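Local coordinates for protein histidine acid phosphatase (Bifidobacterium longum subsp. infantis, PDB 6RXD) that probably dephosphorylates inositol polyphosphates such as phytate, and 2,3-bisphosphoglycerate, as a histidine acid phosphatase of the MINPP type, at residues S51-M62 and D289-I298; A346-Y355 and V426-G436. All coordinates share one frame; numbering follows the deposited sequence.

How the contacts relate
Contact 1 and contact 2 stand with their centres 26 Å apart and their nearest atoms about 7 Å apart; contact 1 is complete in the sequence before contact 2 begins. Helix 301-317 links them: Tyr-55 and Ile-298 of contact 1 lean on it, as do Ala-346 and Leu-349 of contact 2. Contact 1 is the more peripheral, about 23 Å from the centre of the chain against 15 Å for contact 2. Segment 51-62 of contact 1 comes shortly after strand 34-44 and the RHG motif that marks the catalytic site of histidine phosphatases. The side chain of Met-62 is about 13 Å from a bound zinc ion; in contact 2, Glu-352 belongs to another zinc site, not occupied here.

Contact 1: S51-M62 and D289-I298; sequences SSYKYDALLMRM and DACGEVSKKI
Ser-52 and Tyr-53 run extended past the end of a 3-10 segment at Asp-289 and Ala-290 and the loop up to Gly-292, and one backbone hydrogen bond ties them: Tyr-53 N donates to Asp-289 O at 3.1 Å. Gly-292 CA then lies 3.4 Å from Tyr-53 O in a CA-H...O contact, where a side chain would run into that oxygen. A water joins Ser-52 OG to Glu-293 N. Lys-54 sits at the N-cap position of helix 55-69, its backbone N donating to Asp-56 OD2, and from there the helix lies against the antiparallel ribbon that strand 297-298 forms with strand 264-265. Leu-58 fits on this ribbon: CB meets Ile-298 CD1 at 3.7 Å, while CD1 rests 3.7 Å from Lys-297 N. Leu-59 crosses Ile-298 at about a right angle, CD2 to CD1 3.8 Å. Lys-54 and Lys-296 touch through their aliphatic parts, CD to CG 3.8 Å, with their ammonium groups 4.8 Å apart (NZ to NZ), a probable mild repulsion. With CG anti to the backbone N (chi1 -176°), Tyr-53 passes Ala-290 O with CB and the near end of its ring, which then, under Ala-57 CB, leads its hydroxyl away to the donor Arg-61 NH1.

Contact 2: A346-Y355 and V426-G436; sequences AWALDAEDFY and VYTYGNNEWRG
Tyr-427 is wedged between two aromatic side chains of helix 339-357, Phe-354 and Trp-347. Against Phe-354 it makes an offset stack, centroids 4.4 Å apart and planes 14° from parallel, with Phe-354 CB also over its face. The Trp-347 indole is nearly parallel to it as well but slid aside, so that the rings barely overlap and CD1 of the indole meets Tyr-427 CE2 at 3.6 Å. The backbone of Tyr-427 is gripped at both ends: Trp-347 NE1 donates to Tyr-427 O at 2.9 Å, the oxygen lying in the indole plane, and Tyr-427 N donates to Tyr-355 OH, also at 2.9 Å. Its own hydroxyl turns back to Trp-434 O, which Arg-435 NH2 reaches from the opposite face. An aromatic cluster thus fastens the irregular loop before helix 436-439 to one side of helix 339-357 within the histidine phosphatase fold. The first torsion of Phe-354 (chi1 174°) carries the ring out toward the loop, its face on Tyr-427 and its edge against the face of Trp-434, CD1 to CG 3.6 Å. Trp-347 CB lies over one Tyr-429 face, while Arg-435 NE covers the other. Leucine in place of Tyr-427 would probably cost Phe-354 its stacking partner and Trp-434 O one of its two donors. One turn on from Trp-347, Asp-350 OD2 takes the Tyr-429 hydroxyl at 2.6 Å, from above the carboxylate plane, and a weak bond from Gly-436 N at 3.2 Å; OD1 is hydrogen-bonded to Ser-11 OG. The start of helix 436-439 is likely to favour the charged carboxylate.

Contact 1: S51-M62 and D289-I298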
loop_
_atom_site.group_PDB
_atom_site.type_symbol
_atom_site.label_atom_id
_atom_site.label_comp_id
_atom_site.label_asym_id
_atom_site.label_seq_id
_atom_site.Cartn_x
_atom_site.Cartn_y
_atom_site.Cartn_z
ATOM N N SER A 51 3.488 5.034 13.066
ATOM C CA SER A 51 2.285 5.862 13.109
ATOM C C SER A 51 2.221 6.682 14.395
ATOM O O SER A 51 1.668 7.784 14.415
ATOM C CB SER A 51 1.031 4.999 12.982
ATOM O OG SER A 51 0.949 4.071 14.043
ATOM N N SER A 52 2.796 6.144 15.468
ATOM C CA SER A 52 2.836 6.835 16.749
ATOM C C SER A 52 3.899 6.228 17.651
ATOM O O SER A 52 4.500 5.205 17.312
ATOM C CB SER A 52 1.473 6.759 17.440
ATOM O OG SER A 52 1.162 5.424 17.771
ATOM N N TYR A 53 4.148 6.884 18.782
ATOM C CA TYR A 53 5.076 6.387 19.788
ATOM C C TYR A 53 4.377 5.248 20.514
ATOM O O TYR A 53 3.586 5.468 21.442
ATOM C CB TYR A 53 5.465 7.531 20.738
ATOM C CG TYR A 53 6.509 7.193 21.787
ATOM C CD1 TYR A 53 7.718 6.592 21.445
ATOM C CD2 TYR A 53 6.291 7.501 23.123
ATOM C CE1 TYR A 53 8.671 6.284 22.426
ATOM C CE2 TYR A 53 7.226 7.209 24.096
ATOM C CZ TYR A 53 8.417 6.605 23.747
ATOM O OH TYR A 53 9.340 6.317 24.736
ATOM N N LYS A 54 4.651 4.026 20.072
ATOM C CA LYS A 54 3.838 2.882 20.475
ATOM C C LYS A 54 4.658 1.598 20.520
ATOM O O LYS A 54 4.992 1.121 21.610
ATOM C CB LYS A 54 2.634 2.730 19.534
ATOM C CG LYS A 54 1.715 1.566 19.895
ATOM C CD LYS A 54 0.514 1.460 18.941
ATOM C CE LYS A 54 0.945 1.115 17.521
ATOM N NZ LYS A 54 -0.240 0.904 16.635
ATOM N N TYR A 55 4.976 1.036 19.353
ATOM C CA TYR A 55 5.774 -0.190 19.304
ATOM C C TYR A 55 7.155 0.068 19.896
ATOM O O TYR A 55 7.695 -0.750 20.654
ATOM C CB TYR A 55 5.932 -0.675 17.863
ATOM C CG TYR A 55 4.643 -1.153 17.216
ATOM C CD1 TYR A 55 3.748 -1.958 17.910
ATOM C CD2 TYR A 55 4.319 -0.775 15.916
ATOM C CE1 TYR A 55 2.570 -2.394 17.316
ATOM C CE2 TYR A 55 3.142 -1.200 15.313
ATOM C CZ TYR A 55 2.273 -2.008 16.019
ATOM O OH TYR A 55 1.107 -2.439 15.417
ATOM N N ASP A 56 7.732 1.207 19.528
ATOM C CA ASP A 56 9.019 1.605 20.080
ATOM C C ASP A 56 8.920 1.997 21.552
ATOM O O ASP A 56 9.824 1.709 22.343
ATOM C CB ASP A 56 9.667 2.731 19.241
ATOM C CG ASP A 56 8.754 3.946 19.032
ATOM O OD1 ASP A 56 9.293 5.043 18.766
ATOM O OD2 ASP A 56 7.512 3.831 19.091
ATOM N N ALA A 57 7.804 2.622 21.926
ATOM C CA ALA A 57 7.580 2.992 23.320
ATOM C C ALA A 57 7.491 1.749 24.198
ATOM O O ALA A 57 8.182 1.636 25.217
ATOM C CB ALA A 57 6.307 3.817 23.450
ATOM N N LEU A 58 6.619 0.824 23.808
ATOM C CA LEU A 58 6.348 -0.337 24.647
ATOM C C LEU A 58 7.582 -1.209 24.817
ATOM O O LEU A 58 7.835 -1.737 25.909
ATOM C CB LEU A 58 5.185 -1.159 24.076
ATOM C CG LEU A 58 3.792 -0.553 24.261
ATOM C CD1 LEU A 58 2.775 -1.266 23.390
ATOM C CD2 LEU A 58 3.393 -0.639 25.722
ATOM N N LEU A 59 8.355 -1.372 23.743
ATOM C CA LEU A 59 9.544 -2.192 23.842
ATOM C C LEU A 59 10.625 -1.532 24.699
ATOM O O LEU A 59 11.385 -2.221 25.370
ATOM C CB LEU A 59 10.066 -2.588 22.460
ATOM C CG LEU A 59 9.230 -3.655 21.738
ATOM C CD1 LEU A 59 9.756 -3.822 20.336
ATOM C CD2 LEU A 59 9.280 -5.001 22.479
ATOM N N MET A 60 10.689 -0.201 24.693
ATOM C CA MET A 60 11.577 0.488 25.641
ATOM C C MET A 60 11.115 0.346 27.090
ATOM O O MET A 60 11.938 0.208 27.984
ATOM C CB MET A 60 11.757 1.972 25.293
ATOM C CG MET A 60 12.883 2.653 26.088
ATOM S SD MET A 60 14.507 1.990 25.638
ATOM C CE MET A 60 15.008 3.114 24.340
ATOM N N ARG A 61 9.806 0.369 27.341
ATOM C CA ARG A 61 9.334 0.124 28.704
ATOM C C ARG A 61 9.722 -1.291 29.145
ATOM O O ARG A 61 10.135 -1.505 30.288
ATOM C CB ARG A 61 7.807 0.311 28.805
ATOM C CG ARG A 61 7.299 1.680 28.331
ATOM C CD ARG A 61 7.744 2.832 29.253
ATOM N NE ARG A 61 9.091 3.324 28.933
ATOM C CZ ARG A 61 9.373 4.139 27.918
ATOM N NH1 ARG A 61 8.413 4.565 27.101
ATOM N NH2 ARG A 61 10.626 4.534 27.712
ATOM N N MET A 62 9.626 -2.250 28.229
ATOM C CA MET A 62 10.015 -3.627 28.526
ATOM C C MET A 62 11.517 -3.689 28.807
ATOM O O MET A 62 11.967 -4.378 29.740
ATOM C CB MET A 62 9.644 -4.534 27.343
ATOM C CG MET A 62 9.980 -6.003 27.529
ATOM S SD MET A 62 9.389 -6.937 26.097
ATOM C CE MET A 62 9.750 -8.606 26.632
ATOM N N ASP A 289 1.301 12.777 17.495
ATOM C CA ASP A 289 1.491 11.340 17.340
ATOM C C ASP A 289 2.729 10.840 18.069
ATOM O O ASP A 289 2.938 9.634 18.189
ATOM C CB ASP A 289 1.529 10.968 15.861
ATOM C CG ASP A 289 0.161 11.052 15.217
ATOM O OD1 ASP A 289 -0.805 10.532 15.816
ATOM O OD2 ASP A 289 0.035 11.651 14.127
ATOM N N ALA A 290 3.542 11.759 18.581
ATOM C CA ALA A 290 4.689 11.360 19.395
ATOM C C ALA A 290 4.260 10.991 20.813
ATOM O O ALA A 290 5.063 10.520 21.619
ATOM C CB ALA A 290 5.738 12.451 19.419
ATOM N N CYS A 291 2.984 11.209 21.109
ATOM C CA CYS A 291 2.404 10.816 22.374
ATOM C C CYS A 291 1.398 9.704 22.116
ATOM O O CYS A 291 0.368 9.930 21.481
ATOM C CB CYS A 291 1.704 12.016 22.999
ATOM S SG CYS A 291 2.755 13.457 23.169
ATOM N N GLY A 292 1.692 8.509 22.617
ATOM C CA GLY A 292 0.889 7.338 22.307
ATOM C C GLY A 292 -0.325 7.158 23.198
ATOM O O GLY A 292 -0.499 7.870 24.189
ATOM N N GLU A 293 -1.173 6.199 22.841
ATOM C CA GLU A 293 -2.360 5.904 23.635
ATOM C C GLU A 293 -1.972 4.981 24.773
ATOM O O GLU A 293 -1.292 3.986 24.556
ATOM C CB GLU A 293 -3.426 5.245 22.763
ATOM C CG GLU A 293 -3.985 6.174 21.708
ATOM C CD GLU A 293 -4.940 5.460 20.798
ATOM O OE1 GLU A 293 -5.157 4.260 21.050
ATOM O OE2 GLU A 293 -5.470 6.087 19.856
ATOM N N VAL A 294 -2.436 5.293 25.979
ATOM C CA VAL A 294 -1.979 4.574 27.164
ATOM C C VAL A 294 -2.495 3.146 27.246
ATOM O O VAL A 294 -1.931 2.334 27.955
ATOM C CB VAL A 294 -2.341 5.322 28.481
ATOM C CG1 VAL A 294 -1.763 6.719 28.470
ATOM C CG2 VAL A 294 -3.868 5.375 28.685
ATOM N N SER A 295 -3.561 2.820 26.525
ATOM C CA SER A 295 -4.155 1.491 26.613
ATOM C C SER A 295 -3.358 0.454 25.839
ATOM O O SER A 295 -3.536 -0.743 26.032
ATOM C CB SER A 295 -5.594 1.507 26.099
ATOM O OG SER A 295 -6.448 2.122 27.036
ATOM N N LYS A 296 -2.494 0.923 24.937
ATOM C CA LYS A 296 -1.640 0.018 24.169
ATOM C C LYS A 296 -0.724 -0.730 25.146
ATOM O O LYS A 296 -0.203 -0.134 26.103
ATOM C CB LYS A 296 -0.798 0.794 23.160
ATOM C CG LYS A 296 -1.592 1.502 22.052
ATOM C CD LYS A 296 -2.423 0.538 21.215
ATOM C CE LYS A 296 -3.238 1.301 20.156
ATOM N NZ LYS A 296 -4.129 0.409 19.370
ATOM N N LYS A 297 -0.512 -2.023 24.905
ATOM C CA LYS A 297 0.152 -2.861 25.901
ATOM C C LYS A 297 0.897 -4.074 25.347
ATOM O O LYS A 297 0.643 -4.522 24.224
ATOM C CB LYS A 297 -0.875 -3.339 26.931
ATOM C CG LYS A 297 -2.010 -4.172 26.350
ATOM C CD LYS A 297 -3.133 -4.258 27.388
ATOM C CE LYS A 297 -4.496 -4.465 26.766
ATOM N NZ LYS A 297 -5.548 -4.329 27.824
ATOM N N ILE A 298 1.836 -4.576 26.147
ATOM C CA ILE A 298 2.486 -5.859 25.901
ATOM C C ILE A 298 2.119 -6.757 27.086
ATOM O O ILE A 298 2.445 -6.435 28.236
ATOM C CB ILE A 298 4.033 -5.718 25.808
ATOM C CG1 ILE A 298 4.447 -5.058 24.487
ATOM C CG2 ILE A 298 4.720 -7.075 25.943
ATOM C CD1 ILE A 298 5.970 -4.729 24.402
HETATM O O HOH W 1 0.276 8.813 12.354
HETATM O O HOH W 2 -0.784 5.145 19.850
#

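Contact 2: A346-Y355 and V426-G436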
loop_
_atom_site.group_PDB
_atom_site.type_symbol
_atom_site.label_atom_id
_atom_site.label_comp_id
_atom_site.label_asym_id
_atom_site.label_seq_id
_atom_site.Cartn_x
_atom_site.Cartn_y
_atom_site.Cartn_z
ATOM N N ALA A 346 4.997 -12.338 9.257
ATOM C CA ALA A 346 4.468 -11.821 8.001
ATOM C C ALA A 346 3.162 -12.502 7.632
ATOM O O ALA A 346 2.248 -11.858 7.129
ATOM C CB ALA A 346 5.488 -11.992 6.870
ATOM N N TRP A 347 3.078 -13.808 7.854
ATOM C CA TRP A 347 1.824 -14.500 7.561
ATOM C C TRP A 347 0.723 -13.998 8.466
ATOM O O TRP A 347 -0.389 -13.764 8.011
ATOM C CB TRP A 347 1.976 -16.008 7.723
ATOM C CG TRP A 347 0.667 -16.718 7.757
ATOM C CD1 TRP A 347 -0.208 -16.898 6.712
ATOM C CD2 TRP A 347 0.084 -17.379 8.885
ATOM N NE1 TRP A 347 -1.308 -17.614 7.139
ATOM C CE2 TRP A 347 -1.150 -17.921 8.467
ATOM C CE3 TRP A 347 0.474 -17.543 10.217
ATOM C CZ2 TRP A 347 -1.986 -18.638 9.330
ATOM C CZ3 TRP A 347 -0.365 -18.250 11.079
ATOM C CH2 TRP A 347 -1.577 -18.788 10.630
ATOM N N ALA A 348 1.026 -13.843 9.752
ATOM C CA ALA A 348 0.032 -13.333 10.693
ATOM C C ALA A 348 -0.505 -11.964 10.237
ATOM O O ALA A 348 -1.715 -11.725 10.281
ATOM C CB ALA A 348 0.625 -13.250 12.097
ATOM N N LEU A 349 0.375 -11.073 9.788
ATOM C CA LEU A 349 -0.082 -9.764 9.305
ATOM C C LEU A 349 -0.834 -9.867 7.976
ATOM O O LEU A 349 -1.891 -9.236 7.790
ATOM C CB LEU A 349 1.079 -8.782 9.163
ATOM C CG LEU A 349 1.723 -8.337 10.476
ATOM C CD1 LEU A 349 2.658 -7.150 10.228
ATOM C CD2 LEU A 349 0.646 -7.976 11.482
ATOM N N ASP A 350 -0.286 -10.649 7.052
ATOM C CA ASP A 350 -0.891 -10.784 5.737
ATOM C C ASP A 350 -2.276 -11.387 5.861
ATOM O O ASP A 350 -3.173 -11.006 5.135
ATOM C CB ASP A 350 -0.049 -11.682 4.834
ATOM C CG ASP A 350 1.096 -10.948 4.155
ATOM O OD1 ASP A 350 1.163 -9.700 4.236
ATOM O OD2 ASP A 350 1.922 -11.634 3.508
ATOM N N ALA A 351 -2.443 -12.346 6.769
ATOM C CA ALA A 351 -3.748 -12.990 6.920
ATOM C C ALA A 351 -4.869 -12.009 7.258
ATOM O O ALA A 351 -5.995 -12.121 6.753
ATOM C CB ALA A 351 -3.676 -14.086 7.970
ATOM N N GLU A 352 -4.582 -11.052 8.123
ATOM C CA GLU A 352 -5.592 -10.076 8.508
ATOM C C GLU A 352 -5.987 -9.218 7.312
ATOM O O GLU A 352 -7.168 -8.968 7.077
ATOM C CB GLU A 352 -5.068 -9.182 9.631
ATOM C CG GLU A 352 -6.148 -8.431 10.364
ATOM C CD GLU A 352 -6.106 -8.690 11.854
ATOM O OE1 GLU A 352 -6.852 -9.575 12.330
ATOM O OE2 GLU A 352 -5.319 -8.015 12.547
ATOM N N ASP A 353 -4.991 -8.771 6.558
ATOM C CA ASP A 353 -5.273 -7.960 5.370
ATOM C C ASP A 353 -6.009 -8.784 4.319
ATOM O O ASP A 353 -6.962 -8.312 3.700
ATOM C CB ASP A 353 -3.979 -7.408 4.778
ATOM C CG ASP A 353 -3.376 -6.298 5.616
ATOM O OD1 ASP A 353 -4.125 -5.591 6.329
ATOM O OD2 ASP A 353 -2.143 -6.137 5.548
ATOM N N PHE A 354 -5.552 -10.017 4.115
ATOM C CA PHE A 354 -6.157 -10.898 3.130
ATOM C C PHE A 354 -7.649 -11.087 3.386
ATOM O O PHE A 354 -8.460 -10.988 2.460
ATOM C CB PHE A 354 -5.448 -12.267 3.117
ATOM C CG PHE A 354 -6.108 -13.268 2.226
ATOM C CD1 PHE A 354 -5.776 -13.339 0.878
ATOM C CD2 PHE A 354 -7.088 -14.120 2.731
ATOM C CE1 PHE A 354 -6.407 -14.242 0.040
ATOM C CE2 PHE A 354 -7.727 -15.036 1.897
ATOM C CZ PHE A 354 -7.388 -15.094 0.551
ATOM N N TYR A 355 -8.004 -11.377 4.635
ATOM C CA TYR A 355 -9.396 -11.660 4.981
ATOM C C TYR A 355 -10.307 -10.439 5.009
ATOM O O TYR A 355 -11.499 -10.552 4.708
ATOM C CB TYR A 355 -9.484 -12.393 6.332
ATOM C CG TYR A 355 -9.326 -13.896 6.216
ATOM C CD1 TYR A 355 -10.280 -14.660 5.550
ATOM C CD2 TYR A 355 -8.233 -14.545 6.774
ATOM C CE1 TYR A 355 -10.139 -16.037 5.443
ATOM C CE2 TYR A 355 -8.087 -15.912 6.675
ATOM C CZ TYR A 355 -9.037 -16.650 6.001
ATOM O OH TYR A 355 -8.900 -18.009 5.909
ATOM N N VAL A 426 -7.875 -22.425 6.829
ATOM C CA VAL A 426 -7.683 -20.998 6.568
ATOM C C VAL A 426 -6.558 -20.701 5.585
ATOM O O VAL A 426 -5.791 -21.586 5.215
ATOM C CB VAL A 426 -7.366 -20.240 7.889
ATOM C CG1 VAL A 426 -8.513 -20.404 8.896
ATOM C CG2 VAL A 426 -6.043 -20.740 8.500
ATOM N N TYR A 427 -6.492 -19.429 5.180
ATOM C CA TYR A 427 -5.416 -18.876 4.366
ATOM C C TYR A 427 -4.047 -19.152 4.979
ATOM O O TYR A 427 -3.799 -18.817 6.141
ATOM C CB TYR A 427 -5.625 -17.361 4.262
ATOM C CG TYR A 427 -4.395 -16.585 3.837
ATOM C CD1 TYR A 427 -4.059 -16.458 2.495
ATOM C CD2 TYR A 427 -3.600 -15.949 4.776
ATOM C CE1 TYR A 427 -2.928 -15.740 2.096
ATOM C CE2 TYR A 427 -2.469 -15.241 4.398
ATOM C CZ TYR A 427 -2.138 -15.136 3.057
ATOM O OH TYR A 427 -1.010 -14.410 2.702
ATOM N N THR A 428 -3.159 -19.767 4.198
ATOM C CA THR A 428 -1.789 -19.982 4.626
ATOM C C THR A 428 -0.875 -19.722 3.454
ATOM O O THR A 428 -1.319 -19.660 2.312
ATOM C CB THR A 428 -1.531 -21.428 5.106
ATOM O OG1 THR A 428 -1.617 -22.327 3.994
ATOM C CG2 THR A 428 -2.517 -21.855 6.186
ATOM N N TYR A 429 0.411 -19.576 3.742
ATOM C CA TYR A 429 1.389 -19.405 2.689
ATOM C C TYR A 429 1.505 -20.648 1.807
ATOM O O TYR A 429 1.897 -20.549 0.638
ATOM C CB TYR A 429 2.740 -19.032 3.297
ATOM C CG TYR A 429 2.884 -17.564 3.650
ATOM C CD1 TYR A 429 4.064 -17.085 4.207
ATOM C CD2 TYR A 429 1.850 -16.653 3.427
ATOM C CE1 TYR A 429 4.221 -15.749 4.529
ATOM C CE2 TYR A 429 2.000 -15.293 3.747
ATOM C CZ TYR A 429 3.202 -14.860 4.292
ATOM O OH TYR A 429 3.390 -13.535 4.600
ATOM N N GLY A 430 1.152 -21.810 2.351
ATOM C CA GLY A 430 1.173 -23.039 1.577
ATOM C C GLY A 430 -0.012 -23.222 0.640
ATOM O O GLY A 430 0.100 -23.954 -0.350
ATOM N N ASN A 431 -1.141 -22.569 0.930
ATOM C CA ASN A 431 -2.339 -22.762 0.100
ATOM C C ASN A 431 -2.839 -21.530 -0.657
ATOM O O ASN A 431 -3.940 -21.531 -1.201
ATOM C CB ASN A 431 -3.487 -23.407 0.893
ATOM C CG ASN A 431 -4.144 -22.455 1.894
ATOM O OD1 ASN A 431 -3.958 -21.241 1.832
ATOM N ND2 ASN A 431 -4.925 -23.012 2.812
ATOM N N ASN A 432 -2.036 -20.477 -0.693
ATOM C CA ASN A 432 -2.480 -19.243 -1.323
ATOM C C ASN A 432 -1.302 -18.403 -1.798
ATOM O O ASN A 432 -0.300 -18.264 -1.099
ATOM C CB ASN A 432 -3.338 -18.442 -0.338
ATOM C CG ASN A 432 -4.269 -17.467 -1.031
ATOM O OD1 ASN A 432 -3.825 -16.542 -1.696
ATOM N ND2 ASN A 432 -5.582 -17.662 -0.856
ATOM N N GLU A 433 -1.447 -17.819 -2.978
ATOM C CA GLU A 433 -0.382 -17.024 -3.576
ATOM C C GLU A 433 -0.316 -15.587 -3.042
ATOM O O GLU A 433 0.659 -14.879 -3.310
ATOM C CB GLU A 433 -0.584 -16.960 -5.092
ATOM C CG GLU A 433 -1.909 -16.288 -5.443
ATOM C CD GLU A 433 -2.133 -16.116 -6.922
ATOM O OE1 GLU A 433 -1.435 -16.782 -7.727
ATOM O OE2 GLU A 433 -3.028 -15.320 -7.280
ATOM N N TRP A 434 -1.332 -15.149 -2.299
ATOM C CA TRP A 434 -1.382 -13.755 -1.835
ATOM C C TRP A 434 -0.264 -13.424 -0.849
ATOM O O TRP A 434 -0.070 -14.116 0.157
ATOM C CB TRP A 434 -2.720 -13.472 -1.162
ATOM C CG TRP A 434 -3.114 -12.005 -1.071
ATOM C CD1 TRP A 434 -3.932 -11.330 -1.931
ATOM C CD2 TRP A 434 -2.761 -11.064 -0.033
ATOM N NE1 TRP A 434 -4.102 -10.030 -1.506
ATOM C CE2 TRP A 434 -3.393 -9.840 -0.347
ATOM C CE3 TRP A 434 -1.966 -11.134 1.117
ATOM C CZ2 TRP A 434 -3.258 -8.695 0.448
ATOM C CZ3 TRP A 434 -1.834 -9.992 1.914
ATOM C CH2 TRP A 434 -2.471 -8.786 1.569
ATOM N N ARG A 435 0.468 -12.354 -1.137
ATOM C CA ARG A 435 1.477 -11.838 -0.203
ATOM C C ARG A 435 1.408 -10.329 -0.205
ATOM O O ARG A 435 1.333 -9.710 -1.273
ATOM C CB ARG A 435 2.902 -12.231 -0.636
ATOM C CG ARG A 435 3.189 -13.718 -0.712
ATOM C CD ARG A 435 3.287 -14.347 0.662
ATOM N NE ARG A 435 3.695 -15.734 0.498
ATOM C CZ ARG A 435 2.866 -16.721 0.171
ATOM N NH1 ARG A 435 3.333 -17.950 0.006
ATOM N NH2 ARG A 435 1.579 -16.476 -0.001
ATOM N N GLY A 436 1.450 -9.719 0.975
ATOM C CA GLY A 436 1.470 -8.266 1.041
ATOM C C GLY A 436 2.625 -7.665 0.269
ATOM O O GLY A 436 2.480 -6.617 -0.384
#